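Local coordinates for okadaic acid binding protein 2-alpha (Halichondria okadai, PDB 4WRI), which binds the polyether toxin okadaic acid and is implicated in accumulation of this cytotoxin by the sponge, at residues 16-21 with 84-89; 69-74 with 94-99; 169-174 with 181-186. All coordinates share one frame; numbering follows the deposited sequence.

Contact 1: residues 16-21 with 84-89; sequences KMRTVF and LTESQY
L84 meets F21 through its backbone: L84 O sits 3.5 Å from F21 CZ, at the ring edge and near its plane. The aromatic C-H thus points at a carbonyl rather than at an apolar group. T85 adds little directly. It is the N-cap of the helix that follows, and its OG1 accepts a weak bond of 3.3 Å from Q88 N. E86 comes next and lies over F21. Its CA stands 3.7 Å from the F21 ring centroid, 18° off the normal, a CH-pi contact displaced toward the rim. F21 gets under this helix start because its CG is anti to the backbone N (chi1 -172°). The E86 chain then extends to R18, where OE1 touches R18 CD at 3.2 Å. This is a contact with the arm, not a salt bridge. The charged ends turn to other partners: E86 OE2 pairs with R22, and R18 NH2 with the C-terminal carboxylate of D192.

Y89 closes the segment. Its CB presses on F21 CD1 at 3.4 Å. The two rings are tilted by only 30° but slide past each other, with centroids 5.8 Å apart, so they barely overlap. Further out, Y89 OH reaches V20 CG1 at 3.4 Å, while M17 O approaches the ring edge at CE2, 3.7 Å away. The hydroxyl itself is hydrogen-bonded to H71.

The contact packs helix 11-27 against the start of helix 86-96. Strand 84-85, just before that helix, pairs antiparallel with strand 33-34. Two helix-strand-helix units paired through these short strands are consistent with a pair of EF-hand-like motifs. Helix 169-174 touches M17 and V20, and L84 leans on helix 61-72.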
loop_
_atom_site.group_PDB
_atom_site.type_symbol
_atom_site.label_atom_id
_atom_site.label_comp_id
_atom_site.label_asym_id
_atom_site.label_seq_id
_atom_site.Cartn_x
_atom_site.Cartn_y
_atom_site.Cartn_z
ATOM N N LYS A 16 1.170 6.185 9.970
ATOM C CA LYS A 16 0.778 5.197 8.972
ATOM C C LYS A 16 1.337 5.581 7.582
ATOM O O LYS A 16 1.840 4.698 6.849
ATOM C CB LYS A 16 -0.741 5.015 8.937
ATOM C CG LYS A 16 -1.310 4.302 10.159
ATOM C CD LYS A 16 -2.801 4.012 10.009
ATOM C CE LYS A 16 -3.668 5.272 9.925
ATOM N NZ LYS A 16 -5.121 4.915 9.773
ATOM N N MET A 17 1.291 6.858 7.209
ATOM C CA MET A 17 1.793 7.236 5.890
ATOM C C MET A 17 3.311 7.120 5.797
ATOM O O MET A 17 3.842 6.752 4.738
ATOM C CB MET A 17 1.300 8.617 5.469
ATOM C CG MET A 17 -0.194 8.676 5.287
ATOM S SD MET A 17 -0.901 7.475 4.108
ATOM C CE MET A 17 -1.550 6.182 5.180
ATOM N N ARG A 18 4.027 7.394 6.882
ATOM C CA ARG A 18 5.463 7.126 6.905
ATOM C C ARG A 18 5.716 5.636 6.714
ATOM O O ARG A 18 6.733 5.234 6.143
ATOM C CB ARG A 18 6.106 7.606 8.212
ATOM C CG ARG A 18 6.103 9.127 8.361
ATOM C CD ARG A 18 7.033 9.549 9.505
ATOM N NE ARG A 18 6.516 9.192 10.827
ATOM C CZ ARG A 18 5.598 9.890 11.504
ATOM N NH1 ARG A 18 5.039 10.982 10.989
ATOM N NH2 ARG A 18 5.240 9.460 12.712
ATOM N N THR A 19 4.791 4.803 7.186
ATOM C CA THR A 19 4.933 3.352 7.046
ATOM C C THR A 19 4.761 2.934 5.575
ATOM O O THR A 19 5.399 2.007 5.112
ATOM C CB THR A 19 3.935 2.630 7.976
ATOM O OG1 THR A 19 4.222 3.009 9.339
ATOM C CG2 THR A 19 4.023 1.113 7.850
ATOM N N VAL A 20 3.899 3.630 4.849
ATOM C CA VAL A 20 3.783 3.421 3.410
ATOM C C VAL A 20 5.069 3.819 2.692
ATOM O O VAL A 20 5.542 3.110 1.806
ATOM C CB VAL A 20 2.639 4.265 2.838
ATOM C CG1 VAL A 20 2.583 4.145 1.317
ATOM C CG2 VAL A 20 1.298 3.860 3.456
ATOM N N PHE A 21 5.631 4.969 3.052
ATOM C CA PHE A 21 6.746 5.558 2.314
ATOM C C PHE A 21 8.063 4.832 2.585
ATOM O O PHE A 21 8.926 4.736 1.685
ATOM C CB PHE A 21 6.870 7.039 2.688
ATOM C CG PHE A 21 7.859 7.811 1.851
ATOM C CD1 PHE A 21 7.478 8.394 0.647
ATOM C CD2 PHE A 21 9.172 7.962 2.272
ATOM C CE1 PHE A 21 8.382 9.153 -0.112
ATOM C CE2 PHE A 21 10.092 8.724 1.503
ATOM C CZ PHE A 21 9.694 9.307 0.321
ATOM N N LEU A 84 10.830 13.527 -4.241
ATOM C CA LEU A 84 9.705 13.616 -3.313
ATOM C C LEU A 84 10.147 13.143 -1.936
ATOM O O LEU A 84 10.557 11.997 -1.762
ATOM C CB LEU A 84 8.546 12.759 -3.817
ATOM C CG LEU A 84 7.314 12.719 -2.920
ATOM C CD1 LEU A 84 6.590 14.068 -2.921
ATOM C CD2 LEU A 84 6.399 11.604 -3.419
ATOM N N THR A 85 10.077 14.030 -0.946
ATOM C CA THR A 85 10.533 13.672 0.394
ATOM C C THR A 85 9.471 12.936 1.204
ATOM O O THR A 85 8.292 13.013 0.888
ATOM C CB THR A 85 10.964 14.912 1.207
ATOM O OG1 THR A 85 9.827 15.761 1.448
ATOM C CG2 THR A 85 12.053 15.693 0.476
ATOM N N GLU A 86 9.897 12.285 2.281
ATOM C CA GLU A 86 8.955 11.579 3.147
ATOM C C GLU A 86 7.835 12.485 3.665
ATOM O O GLU A 86 6.661 12.143 3.564
ATOM C CB GLU A 86 9.693 10.963 4.331
ATOM C CG GLU A 86 8.804 10.228 5.319
ATOM C CD GLU A 86 9.572 9.881 6.566
ATOM O OE1 GLU A 86 9.387 10.553 7.598
ATOM O OE2 GLU A 86 10.394 8.939 6.523
ATOM N N SER A 87 8.188 13.658 4.183
ATOM C CA SER A 87 7.151 14.502 4.778
ATOM C C SER A 87 6.214 15.029 3.714
ATOM O O SER A 87 5.010 15.223 3.949
ATOM C CB SER A 87 7.787 15.643 5.561
ATOM O OG SER A 87 8.467 16.533 4.701
ATOM N N GLN A 88 6.746 15.225 2.516
ATOM C CA GLN A 88 5.911 15.685 1.420
ATOM C C GLN A 88 4.928 14.597 0.987
ATOM O O GLN A 88 3.764 14.892 0.688
ATOM C CB GLN A 88 6.752 16.137 0.232
ATOM C CG GLN A 88 5.941 16.884 -0.807
ATOM C CD GLN A 88 5.301 18.109 -0.241
ATOM O OE1 GLN A 88 5.990 18.980 0.299
ATOM N NE2 GLN A 88 3.986 18.209 -0.367
ATOM N N TYR A 89 5.382 13.344 0.937
ATOM C CA TYR A 89 4.458 12.289 0.600
ATOM C C TYR A 89 3.309 12.272 1.592
ATOM O O TYR A 89 2.155 12.103 1.199
ATOM C CB TYR A 89 5.146 10.918 0.589
ATOM C CG TYR A 89 4.107 9.822 0.443
ATOM C CD1 TYR A 89 3.456 9.600 -0.775
ATOM C CD2 TYR A 89 3.712 9.056 1.546
ATOM C CE1 TYR A 89 2.446 8.635 -0.888
ATOM C CE2 TYR A 89 2.716 8.088 1.439
ATOM C CZ TYR A 89 2.087 7.893 0.220
ATOM O OH TYR A 89 1.092 6.959 0.113
#

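Contact 2: residues 69-74 with 94-99; sequences VNHCNL and WLLIHS
L96 lays its CD2 methyl over one face of the H71 imidazole. The methyl carbon is 3.9 Å from the ring centroid and 28° off the normal, which makes a CH-pi contact. It sits toward the ND1 side of the ring, with L96 CD2 to H71 ND1 at 3.5 Å. The two side chains cross at about a right angle. L96 CG is anti to the backbone N (chi1 -177°). The other branch goes to the backbone: L96 CD1 lies 3.9 Å from N70 O. H71 O is also covered here, with L96 CD2 3.6 Å away, and this buried carbonyl has no polar partner in the model.

L74 completes the apolar patch. It straddles two neighbours, its CD1 on L95 CD2 at 3.8 Å and its CD2 on L96 CB at 4.1 Å. Its backbone is in the left-handed region (phi 62°), where the chain turns away after helix 61-72. On the 94-99 side, L96 to S99 form a type I turn, and H98 ND1 donates to W94 O at 2.6 Å, with the acceptor in the imidazole plane. The same ring places CE1 over the centre of the W94 face.

Besides its bond to Y89, the H71 ring stacks with H67. Its side chain comes within about 4 Å of okadaic acid. The arrangement is helix-end packing at the surface: H71 and N70 O of helix 61-72, and L74 just after it, pack on L95 and L96 of helix 86-96, beside the toxin site of this largely helical fold.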
loop_
_atom_site.group_PDB
_atom_site.type_symbol
_atom_site.label_atom_id
_atom_site.label_comp_id
_atom_site.label_asym_id
_atom_site.label_seq_id
_atom_site.Cartn_x
_atom_site.Cartn_y
_atom_site.Cartn_z
ATOM N N VAL A 69 3.019 9.583 -10.792
ATOM C CA VAL A 69 2.297 10.795 -11.170
ATOM C C VAL A 69 1.023 10.948 -10.343
ATOM O O VAL A 69 0.796 11.984 -9.723
ATOM C CB VAL A 69 1.949 10.789 -12.688
ATOM C CG1 VAL A 69 1.102 12.013 -13.069
ATOM C CG2 VAL A 69 3.219 10.750 -13.502
ATOM N N ASN A 70 0.181 9.921 -10.321
ATOM C CA ASN A 70 -1.158 10.050 -9.747
ATOM C C ASN A 70 -1.272 9.855 -8.240
ATOM O O ASN A 70 -2.029 10.562 -7.573
ATOM C CB ASN A 70 -2.139 9.102 -10.456
ATOM C CG ASN A 70 -2.383 9.487 -11.896
ATOM O OD1 ASN A 70 -2.381 10.664 -12.249
ATOM N ND2 ASN A 70 -2.620 8.491 -12.737
ATOM N N HIS A 71 -0.544 8.890 -7.696
ATOM C CA HIS A 71 -0.622 8.615 -6.261
ATOM C C HIS A 71 0.338 9.500 -5.491
ATOM O O HIS A 71 -0.051 10.167 -4.518
ATOM C CB HIS A 71 -0.316 7.140 -5.957
ATOM C CG HIS A 71 -0.332 6.797 -4.494
ATOM N ND1 HIS A 71 -1.437 6.272 -3.856
ATOM C CD2 HIS A 71 0.631 6.909 -3.541
ATOM C CE1 HIS A 71 -1.155 6.074 -2.576
ATOM N NE2 HIS A 71 0.092 6.467 -2.358
ATOM N N CYS A 72 1.595 9.503 -5.912
ATOM C CA CYS A 72 2.607 10.249 -5.174
ATOM C C CYS A 72 2.570 11.750 -5.380
ATOM O O CYS A 72 2.923 12.492 -4.467
ATOM C CB CYS A 72 3.995 9.745 -5.528
ATOM S SG CYS A 72 4.309 8.078 -4.977
ATOM N N ASN A 73 2.169 12.185 -6.564
ATOM C CA ASN A 73 2.307 13.588 -6.950
ATOM C C ASN A 73 1.010 14.218 -7.408
ATOM O O ASN A 73 1.039 15.214 -8.140
ATOM C CB ASN A 73 3.374 13.732 -8.025
ATOM C CG ASN A 73 4.762 13.522 -7.472
ATOM O OD1 ASN A 73 5.436 12.534 -7.785
ATOM N ND2 ASN A 73 5.190 14.427 -6.608
ATOM N N LEU A 74 -0.120 13.655 -6.979
ATOM C CA LEU A 74 -1.435 14.289 -7.089
ATOM C C LEU A 74 -1.870 14.542 -8.520
ATOM O O LEU A 74 -2.667 15.457 -8.775
ATOM C CB LEU A 74 -1.484 15.593 -6.274
ATOM C CG LEU A 74 -1.159 15.414 -4.785
ATOM C CD1 LEU A 74 -1.145 16.738 -4.001
ATOM C CD2 LEU A 74 -2.142 14.411 -4.176
ATOM N N TRP A 94 -2.415 13.182 2.267
ATOM C CA TRP A 94 -3.530 13.827 2.961
ATOM C C TRP A 94 -4.514 14.431 1.958
ATOM O O TRP A 94 -5.731 14.262 2.093
ATOM C CB TRP A 94 -2.994 14.866 3.938
ATOM C CG TRP A 94 -4.033 15.564 4.776
ATOM C CD1 TRP A 94 -4.276 16.906 4.816
ATOM C CD2 TRP A 94 -4.963 14.959 5.691
ATOM N NE1 TRP A 94 -5.285 17.171 5.706
ATOM C CE2 TRP A 94 -5.730 16.001 6.256
ATOM C CE3 TRP A 94 -5.216 13.643 6.094
ATOM C CZ2 TRP A 94 -6.737 15.771 7.206
ATOM C CZ3 TRP A 94 -6.232 13.410 7.039
ATOM C CH2 TRP A 94 -6.968 14.473 7.586
ATOM N N LEU A 95 -3.993 15.129 0.951
ATOM C CA LEU A 95 -4.852 15.653 -0.104
ATOM C C LEU A 95 -5.495 14.514 -0.887
ATOM O O LEU A 95 -6.680 14.568 -1.220
ATOM C CB LEU A 95 -4.068 16.566 -1.051
ATOM C CG LEU A 95 -4.036 18.056 -0.671
ATOM C CD1 LEU A 95 -3.486 18.282 0.725
ATOM C CD2 LEU A 95 -3.249 18.865 -1.705
ATOM N N LEU A 96 -4.723 13.460 -1.150
ATOM C CA LEU A 96 -5.194 12.368 -1.997
ATOM C C LEU A 96 -6.409 11.648 -1.402
ATOM O O LEU A 96 -7.356 11.308 -2.129
ATOM C CB LEU A 96 -4.069 11.363 -2.240
ATOM C CG LEU A 96 -4.357 10.189 -3.170
ATOM C CD1 LEU A 96 -4.547 10.674 -4.593
ATOM C CD2 LEU A 96 -3.223 9.180 -3.087
ATOM N N ILE A 97 -6.404 11.426 -0.092
ATOM C CA ILE A 97 -7.477 10.634 0.501
ATOM C C ILE A 97 -8.762 11.455 0.589
ATOM O O ILE A 97 -9.819 10.905 0.915
ATOM C CB ILE A 97 -7.113 10.046 1.893
ATOM C CG1 ILE A 97 -6.974 11.144 2.946
ATOM C CG2 ILE A 97 -5.859 9.160 1.813
ATOM C CD1 ILE A 97 -6.839 10.609 4.338
ATOM N N HIS A 98 -8.674 12.765 0.320
ATOM C CA HIS A 98 -9.875 13.591 0.261
ATOM C C HIS A 98 -10.476 13.647 -1.137
ATOM O O HIS A 98 -11.548 14.224 -1.326
ATOM C CB HIS A 98 -9.608 14.994 0.810
ATOM C CG HIS A 98 -9.406 15.022 2.289
ATOM N ND1 HIS A 98 -8.209 14.688 2.885
ATOM C CD2 HIS A 98 -10.261 15.301 3.301
ATOM C CE1 HIS A 98 -8.332 14.770 4.196
ATOM N NE2 HIS A 98 -9.566 15.146 4.476
ATOM N N SER A 99 -9.803 13.045 -2.112
ATOM C CA SER A 99 -10.328 13.003 -3.466
ATOM C C SER A 99 -11.517 12.057 -3.535
ATOM O O SER A 99 -11.489 10.974 -2.948
ATOM C CB SER A 99 -9.254 12.560 -4.458
ATOM O OG SER A 99 -9.846 12.164 -5.682
#

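Contact 3: residues 169-174 with 181-186. With OKA (okadaic acid), chain B.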
loop_
_atom_site.group_PDB
_atom_site.type_symbol
_atom_site.label_atom_id
_atom_site.label_comp_id
_atom_site.label_asym_id
_atom_site.label_seq_id
_atom_site.Cartn_x
_atom_site.Cartn_y
_atom_site.Cartn_z
ATOM N N GLN A 169 -7.575 -2.202 4.137
ATOM C CA GLN A 169 -6.709 -1.219 3.518
ATOM C C GLN A 169 -7.320 0.190 3.533
ATOM O O GLN A 169 -6.604 1.199 3.725
ATOM C CB GLN A 169 -6.412 -1.679 2.102
ATOM C CG GLN A 169 -5.570 -0.746 1.314
ATOM C CD GLN A 169 -5.272 -1.371 -0.013
ATOM O OE1 GLN A 169 -4.201 -1.962 -0.186
ATOM N NE2 GLN A 169 -6.242 -1.320 -0.940
ATOM N N LEU A 170 -8.635 0.285 3.339
ATOM C CA LEU A 170 -9.285 1.588 3.333
ATOM C C LEU A 170 -9.233 2.177 4.746
ATOM O O LEU A 170 -8.972 3.376 4.909
ATOM C CB LEU A 170 -10.719 1.481 2.810
ATOM C CG LEU A 170 -11.394 2.841 2.663
ATOM C CD1 LEU A 170 -10.655 3.680 1.638
ATOM C CD2 LEU A 170 -12.845 2.615 2.256
ATOM N N PHE A 171 -9.456 1.350 5.769
ATOM C CA PHE A 171 -9.271 1.790 7.153
ATOM C C PHE A 171 -7.861 2.327 7.360
ATOM O O PHE A 171 -7.649 3.411 7.926
ATOM C CB PHE A 171 -9.544 0.639 8.127
ATOM C CG PHE A 171 -9.201 0.950 9.564
ATOM C CD1 PHE A 171 -7.901 0.843 10.037
ATOM C CD2 PHE A 171 -10.196 1.360 10.450
ATOM C CE1 PHE A 171 -7.583 1.127 11.359
ATOM C CE2 PHE A 171 -9.880 1.638 11.783
ATOM C CZ PHE A 171 -8.580 1.532 12.227
ATOM N N PHE A 172 -6.873 1.564 6.925
ATOM C CA PHE A 172 -5.484 1.964 7.101
ATOM C C PHE A 172 -5.218 3.339 6.479
ATOM O O PHE A 172 -4.571 4.192 7.096
ATOM C CB PHE A 172 -4.548 0.902 6.510
ATOM C CG PHE A 172 -3.119 1.313 6.552
ATOM C CD1 PHE A 172 -2.344 1.048 7.657
ATOM C CD2 PHE A 172 -2.554 2.014 5.488
ATOM C CE1 PHE A 172 -1.018 1.470 7.714
ATOM C CE2 PHE A 172 -1.254 2.435 5.551
ATOM C CZ PHE A 172 -0.475 2.169 6.657
ATOM N N PHE A 173 -5.697 3.557 5.258
ATOM C CA PHE A 173 -5.384 4.797 4.548
ATOM C C PHE A 173 -6.191 5.999 5.010
ATOM O O PHE A 173 -5.812 7.122 4.722
ATOM C CB PHE A 173 -5.503 4.632 3.022
ATOM C CG PHE A 173 -4.230 4.157 2.373
ATOM C CD1 PHE A 173 -3.211 5.058 2.074
ATOM C CD2 PHE A 173 -4.053 2.818 2.073
ATOM C CE1 PHE A 173 -2.025 4.621 1.480
ATOM C CE2 PHE A 173 -2.859 2.372 1.492
ATOM C CZ PHE A 173 -1.851 3.277 1.207
ATOM N N THR A 174 -7.270 5.789 5.759
ATOM C CA THR A 174 -8.162 6.903 6.095
ATOM C C THR A 174 -8.448 7.117 7.579
ATOM O O THR A 174 -8.685 8.257 7.980
ATOM C CB THR A 174 -9.508 6.806 5.372
ATOM O OG1 THR A 174 -10.211 5.641 5.819
ATOM C CG2 THR A 174 -9.318 6.752 3.844
ATOM N N HIS A 181 -6.889 -1.053 16.481
ATOM C CA HIS A 181 -7.520 -2.038 15.578
ATOM C C HIS A 181 -6.483 -2.766 14.721
ATOM O O HIS A 181 -5.527 -2.150 14.261
ATOM C CB HIS A 181 -8.535 -1.379 14.652
ATOM C CG HIS A 181 -9.459 -2.354 13.993
ATOM N ND1 HIS A 181 -9.096 -3.126 12.903
ATOM C CD2 HIS A 181 -10.721 -2.724 14.313
ATOM C CE1 HIS A 181 -10.109 -3.901 12.566
ATOM N NE2 HIS A 181 -11.105 -3.682 13.407
ATOM N N PRO A 182 -6.645 -4.089 14.514
ATOM C CA PRO A 182 -5.669 -4.811 13.688
ATOM C C PRO A 182 -5.524 -4.300 12.240
ATOM O O PRO A 182 -4.466 -4.551 11.675
ATOM C CB PRO A 182 -6.208 -6.247 13.702
ATOM C CG PRO A 182 -6.866 -6.333 15.055
ATOM C CD PRO A 182 -7.536 -5.021 15.239
ATOM N N PHE A 183 -6.509 -3.593 11.698
ATOM C CA PHE A 183 -6.397 -3.107 10.327
ATOM C C PHE A 183 -5.279 -2.063 10.219
ATOM O O PHE A 183 -4.825 -1.757 9.117
ATOM C CB PHE A 183 -7.710 -2.525 9.817
ATOM C CG PHE A 183 -8.805 -3.535 9.604
ATOM C CD1 PHE A 183 -8.563 -4.901 9.639
ATOM C CD2 PHE A 183 -10.090 -3.096 9.324
ATOM C CE1 PHE A 183 -9.603 -5.803 9.421
ATOM C CE2 PHE A 183 -11.125 -3.985 9.119
ATOM C CZ PHE A 183 -10.880 -5.348 9.162
ATOM N N ASN A 184 -4.820 -1.524 11.344
ATOM C CA ASN A 184 -3.641 -0.665 11.353
ATOM C C ASN A 184 -2.406 -1.345 10.784
ATOM O O ASN A 184 -1.456 -0.664 10.394
ATOM C CB ASN A 184 -3.328 -0.179 12.774
ATOM C CG ASN A 184 -4.239 0.934 13.212
ATOM O OD1 ASN A 184 -4.192 2.048 12.673
ATOM N ND2 ASN A 184 -5.099 0.647 14.189
ATOM N N TYR A 185 -2.416 -2.678 10.747
ATOM C CA TYR A 185 -1.231 -3.437 10.400
ATOM C C TYR A 185 -1.327 -4.094 9.030
ATOM O O TYR A 185 -0.562 -5.000 8.743
ATOM C CB TYR A 185 -0.919 -4.467 11.507
ATOM C CG TYR A 185 -0.822 -3.746 12.830
ATOM C CD1 TYR A 185 0.182 -2.818 13.038
ATOM C CD2 TYR A 185 -1.794 -3.901 13.809
ATOM C CE1 TYR A 185 0.253 -2.084 14.206
ATOM C CE2 TYR A 185 -1.724 -3.169 15.009
ATOM C CZ TYR A 185 -0.690 -2.279 15.183
ATOM O OH TYR A 185 -0.583 -1.523 16.344
ATOM N N VAL A 186 -2.195 -3.573 8.173
ATOM C CA VAL A 186 -2.373 -4.151 6.840
ATOM C C VAL A 186 -1.102 -4.039 6.003
ATOM O O VAL A 186 -0.904 -4.839 5.097
ATOM C CB VAL A 186 -3.581 -3.511 6.127
ATOM C CG1 VAL A 186 -3.220 -2.126 5.625
ATOM C CG2 VAL A 186 -4.066 -4.406 4.974
HETATM C C1 OKA B . 3.618 -3.306 -4.115
HETATM C C2 OKA B . 3.330 -4.508 -5.046
HETATM C C3 OKA B . 1.867 -4.483 -5.487
HETATM C C4 OKA B . 1.464 -3.187 -6.226
HETATM C C5 OKA B . -0.029 -3.221 -6.521
HETATM C C6 OKA B . -0.425 -2.059 -7.434
HETATM C C7 OKA B . 0.478 -2.036 -8.691
HETATM C C8 OKA B . 1.930 -2.002 -8.248
HETATM C C9 OKA B . 2.838 -2.142 -9.437
HETATM C C10 OKA B . 3.906 -1.337 -9.575
HETATM C C11 OKA B . 4.225 -0.229 -8.621
HETATM C C12 OKA B . 3.438 -0.471 -7.302
HETATM C C13 OKA B . 3.415 0.809 -6.452
HETATM C C14 OKA B . 2.671 0.515 -5.127
HETATM C C15 OKA B . 1.520 1.141 -4.876
HETATM C C16 OKA B . 0.816 0.792 -3.594
HETATM C C17 OKA B . 0.399 1.987 -2.697
HETATM C C18 OKA B . -0.997 1.604 -2.174
HETATM C C19 OKA B . -1.299 0.253 -2.901
HETATM C C20 OKA B . -2.727 0.073 -3.209
HETATM C C21 OKA B . -2.916 -1.312 -3.883
HETATM C C22 OKA B . -2.366 -2.361 -2.920
HETATM C C23 OKA B . -0.891 -2.045 -2.619
HETATM C C24 OKA B . -0.342 -3.086 -1.588
HETATM C C25 OKA B . -0.616 -4.435 -2.215
HETATM C C26 OKA B . -2.001 -4.689 -2.694
HETATM C C27 OKA B . -2.972 -4.945 -1.521
HETATM C C28 OKA B . -2.590 -6.274 -0.851
HETATM C C29 OKA B . -3.578 -6.763 0.219
HETATM C C30 OKA B . -2.940 -8.037 0.849
HETATM C C31 OKA B . -2.815 -9.240 -0.055
HETATM C C32 OKA B . -2.345 -10.479 0.708
HETATM C C33 OKA B . -3.048 -10.689 2.045
HETATM C C34 OKA B . -3.189 -9.342 2.772
HETATM C C35 OKA B . -4.190 -9.561 3.961
HETATM C C36 OKA B . -4.120 -8.324 4.848
HETATM C C37 OKA B . -2.695 -8.120 5.274
HETATM C C38 OKA B . -1.757 -7.961 4.106
HETATM C C39 OKA B . -4.111 -9.541 -0.807
HETATM C C40 OKA B . -3.710 -5.695 1.315
HETATM C C41 OKA B . 0.293 -5.361 -2.346
HETATM C C42 OKA B . 4.824 1.236 -6.084
HETATM C C43 OKA B . 4.763 -1.584 -10.787
HETATM C C44 OKA B . 3.648 -5.808 -4.322
HETATM O O1 OKA B . 2.865 -3.204 -3.145
HETATM O O2 OKA B . 4.543 -2.537 -4.389
HETATM O O3 OKA B . 4.164 -4.421 -6.195
HETATM O O4 OKA B . 2.216 -3.132 -7.446
HETATM O O5 OKA B . 0.123 -0.881 -9.496
HETATM O O6 OKA B . 2.138 -0.775 -7.549
HETATM O O7 OKA B . -0.411 0.258 -3.989
HETATM O O8 OKA B . -0.816 -0.773 -1.994
HETATM O O9 OKA B . -2.496 -3.642 -3.543
HETATM O O10 OKA B . 0.985 -2.832 -1.331
HETATM O O11 OKA B . -4.280 -5.045 -2.062
HETATM O O12 OKA B . -3.765 -8.357 2.008
HETATM O O13 OKA B . -1.874 -9.128 3.217
#
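F171 joins H181 and F183 in an aromatic cluster that the loop itself helps to build. The edge of F183 is turned to the face of F171 in an offset edge-to-face pair, with centroids 6.0 Å apart and planes at 74°. H181 lies obliquely to F171 and places CE1 3.2 Å above the centre of the F183 face. F183 N donates to H181 ND1 in the imidazole plane, at 2.9 Å and nearly straight at 167°, which helps set the ring's rotation.

N184 sits at the edge of F171, its CG in the ring plane and the amide turned steeply against the ring. The amide is held by several bonds. ND2 donates to H181 O at 2.8 Å, on a lone pair, and to N178 O, while OD1 accepts from H12 NE2. The H181 carbonyl receives N184 N as well.

F172, on the helix, packs against the later part of the loop, N184 to V186. Its ring edge faces N184 O, with CD1 3.3 Å away, and its CB touches V186 CG1 at 3.4 Å. That methyl occupies the crowded position between the backbone N and the carbonyl carbon (chi1 76°). The other methyl, V186 CG2, meets okadaic acid at C40, 3.9 Å away. Q169 looks to the ligand too: OE1 lies 3.3 Å from okadaic acid C22, and NE2 is bonded to S110. F173 adds its ring tip near C18.

The two segments therefore meet through rings, methyls and oxygens set at ring edges. Because ND1 of H181 accepts, a neutral imidazole with its proton on NE2 would fit. Toward carbons of the toxin the segments offer both oxygen (Q169 OE1, V186 O) and carbon (V186 CG2, the F173 ring), while its hydrogen bonds come from R46, S110 and R187.

In the fold
Contacts 1 and 3 are buried, whereas contact 2 lies nearer the surface. Contacts 1 and 2 share helix 86-96, using its first and last turns respectively, and they meet at the Y89 OH to H71 NE2 bond. Contact 3 follows later in the chain. It is joined to contact 1 by K16, which bonds to F172 O, and by V20 packed on F172. Its link to contact 2 is slighter, I97 against the F173 carbonyl. The chemistry changes accordingly: aromatic packing with charged ends at 16-21/84-89, leucines around one histidine at 69-74/94-99, and an aromatic cluster at 169-174/181-186, the contact whose own residues line the okadaic acid pocket.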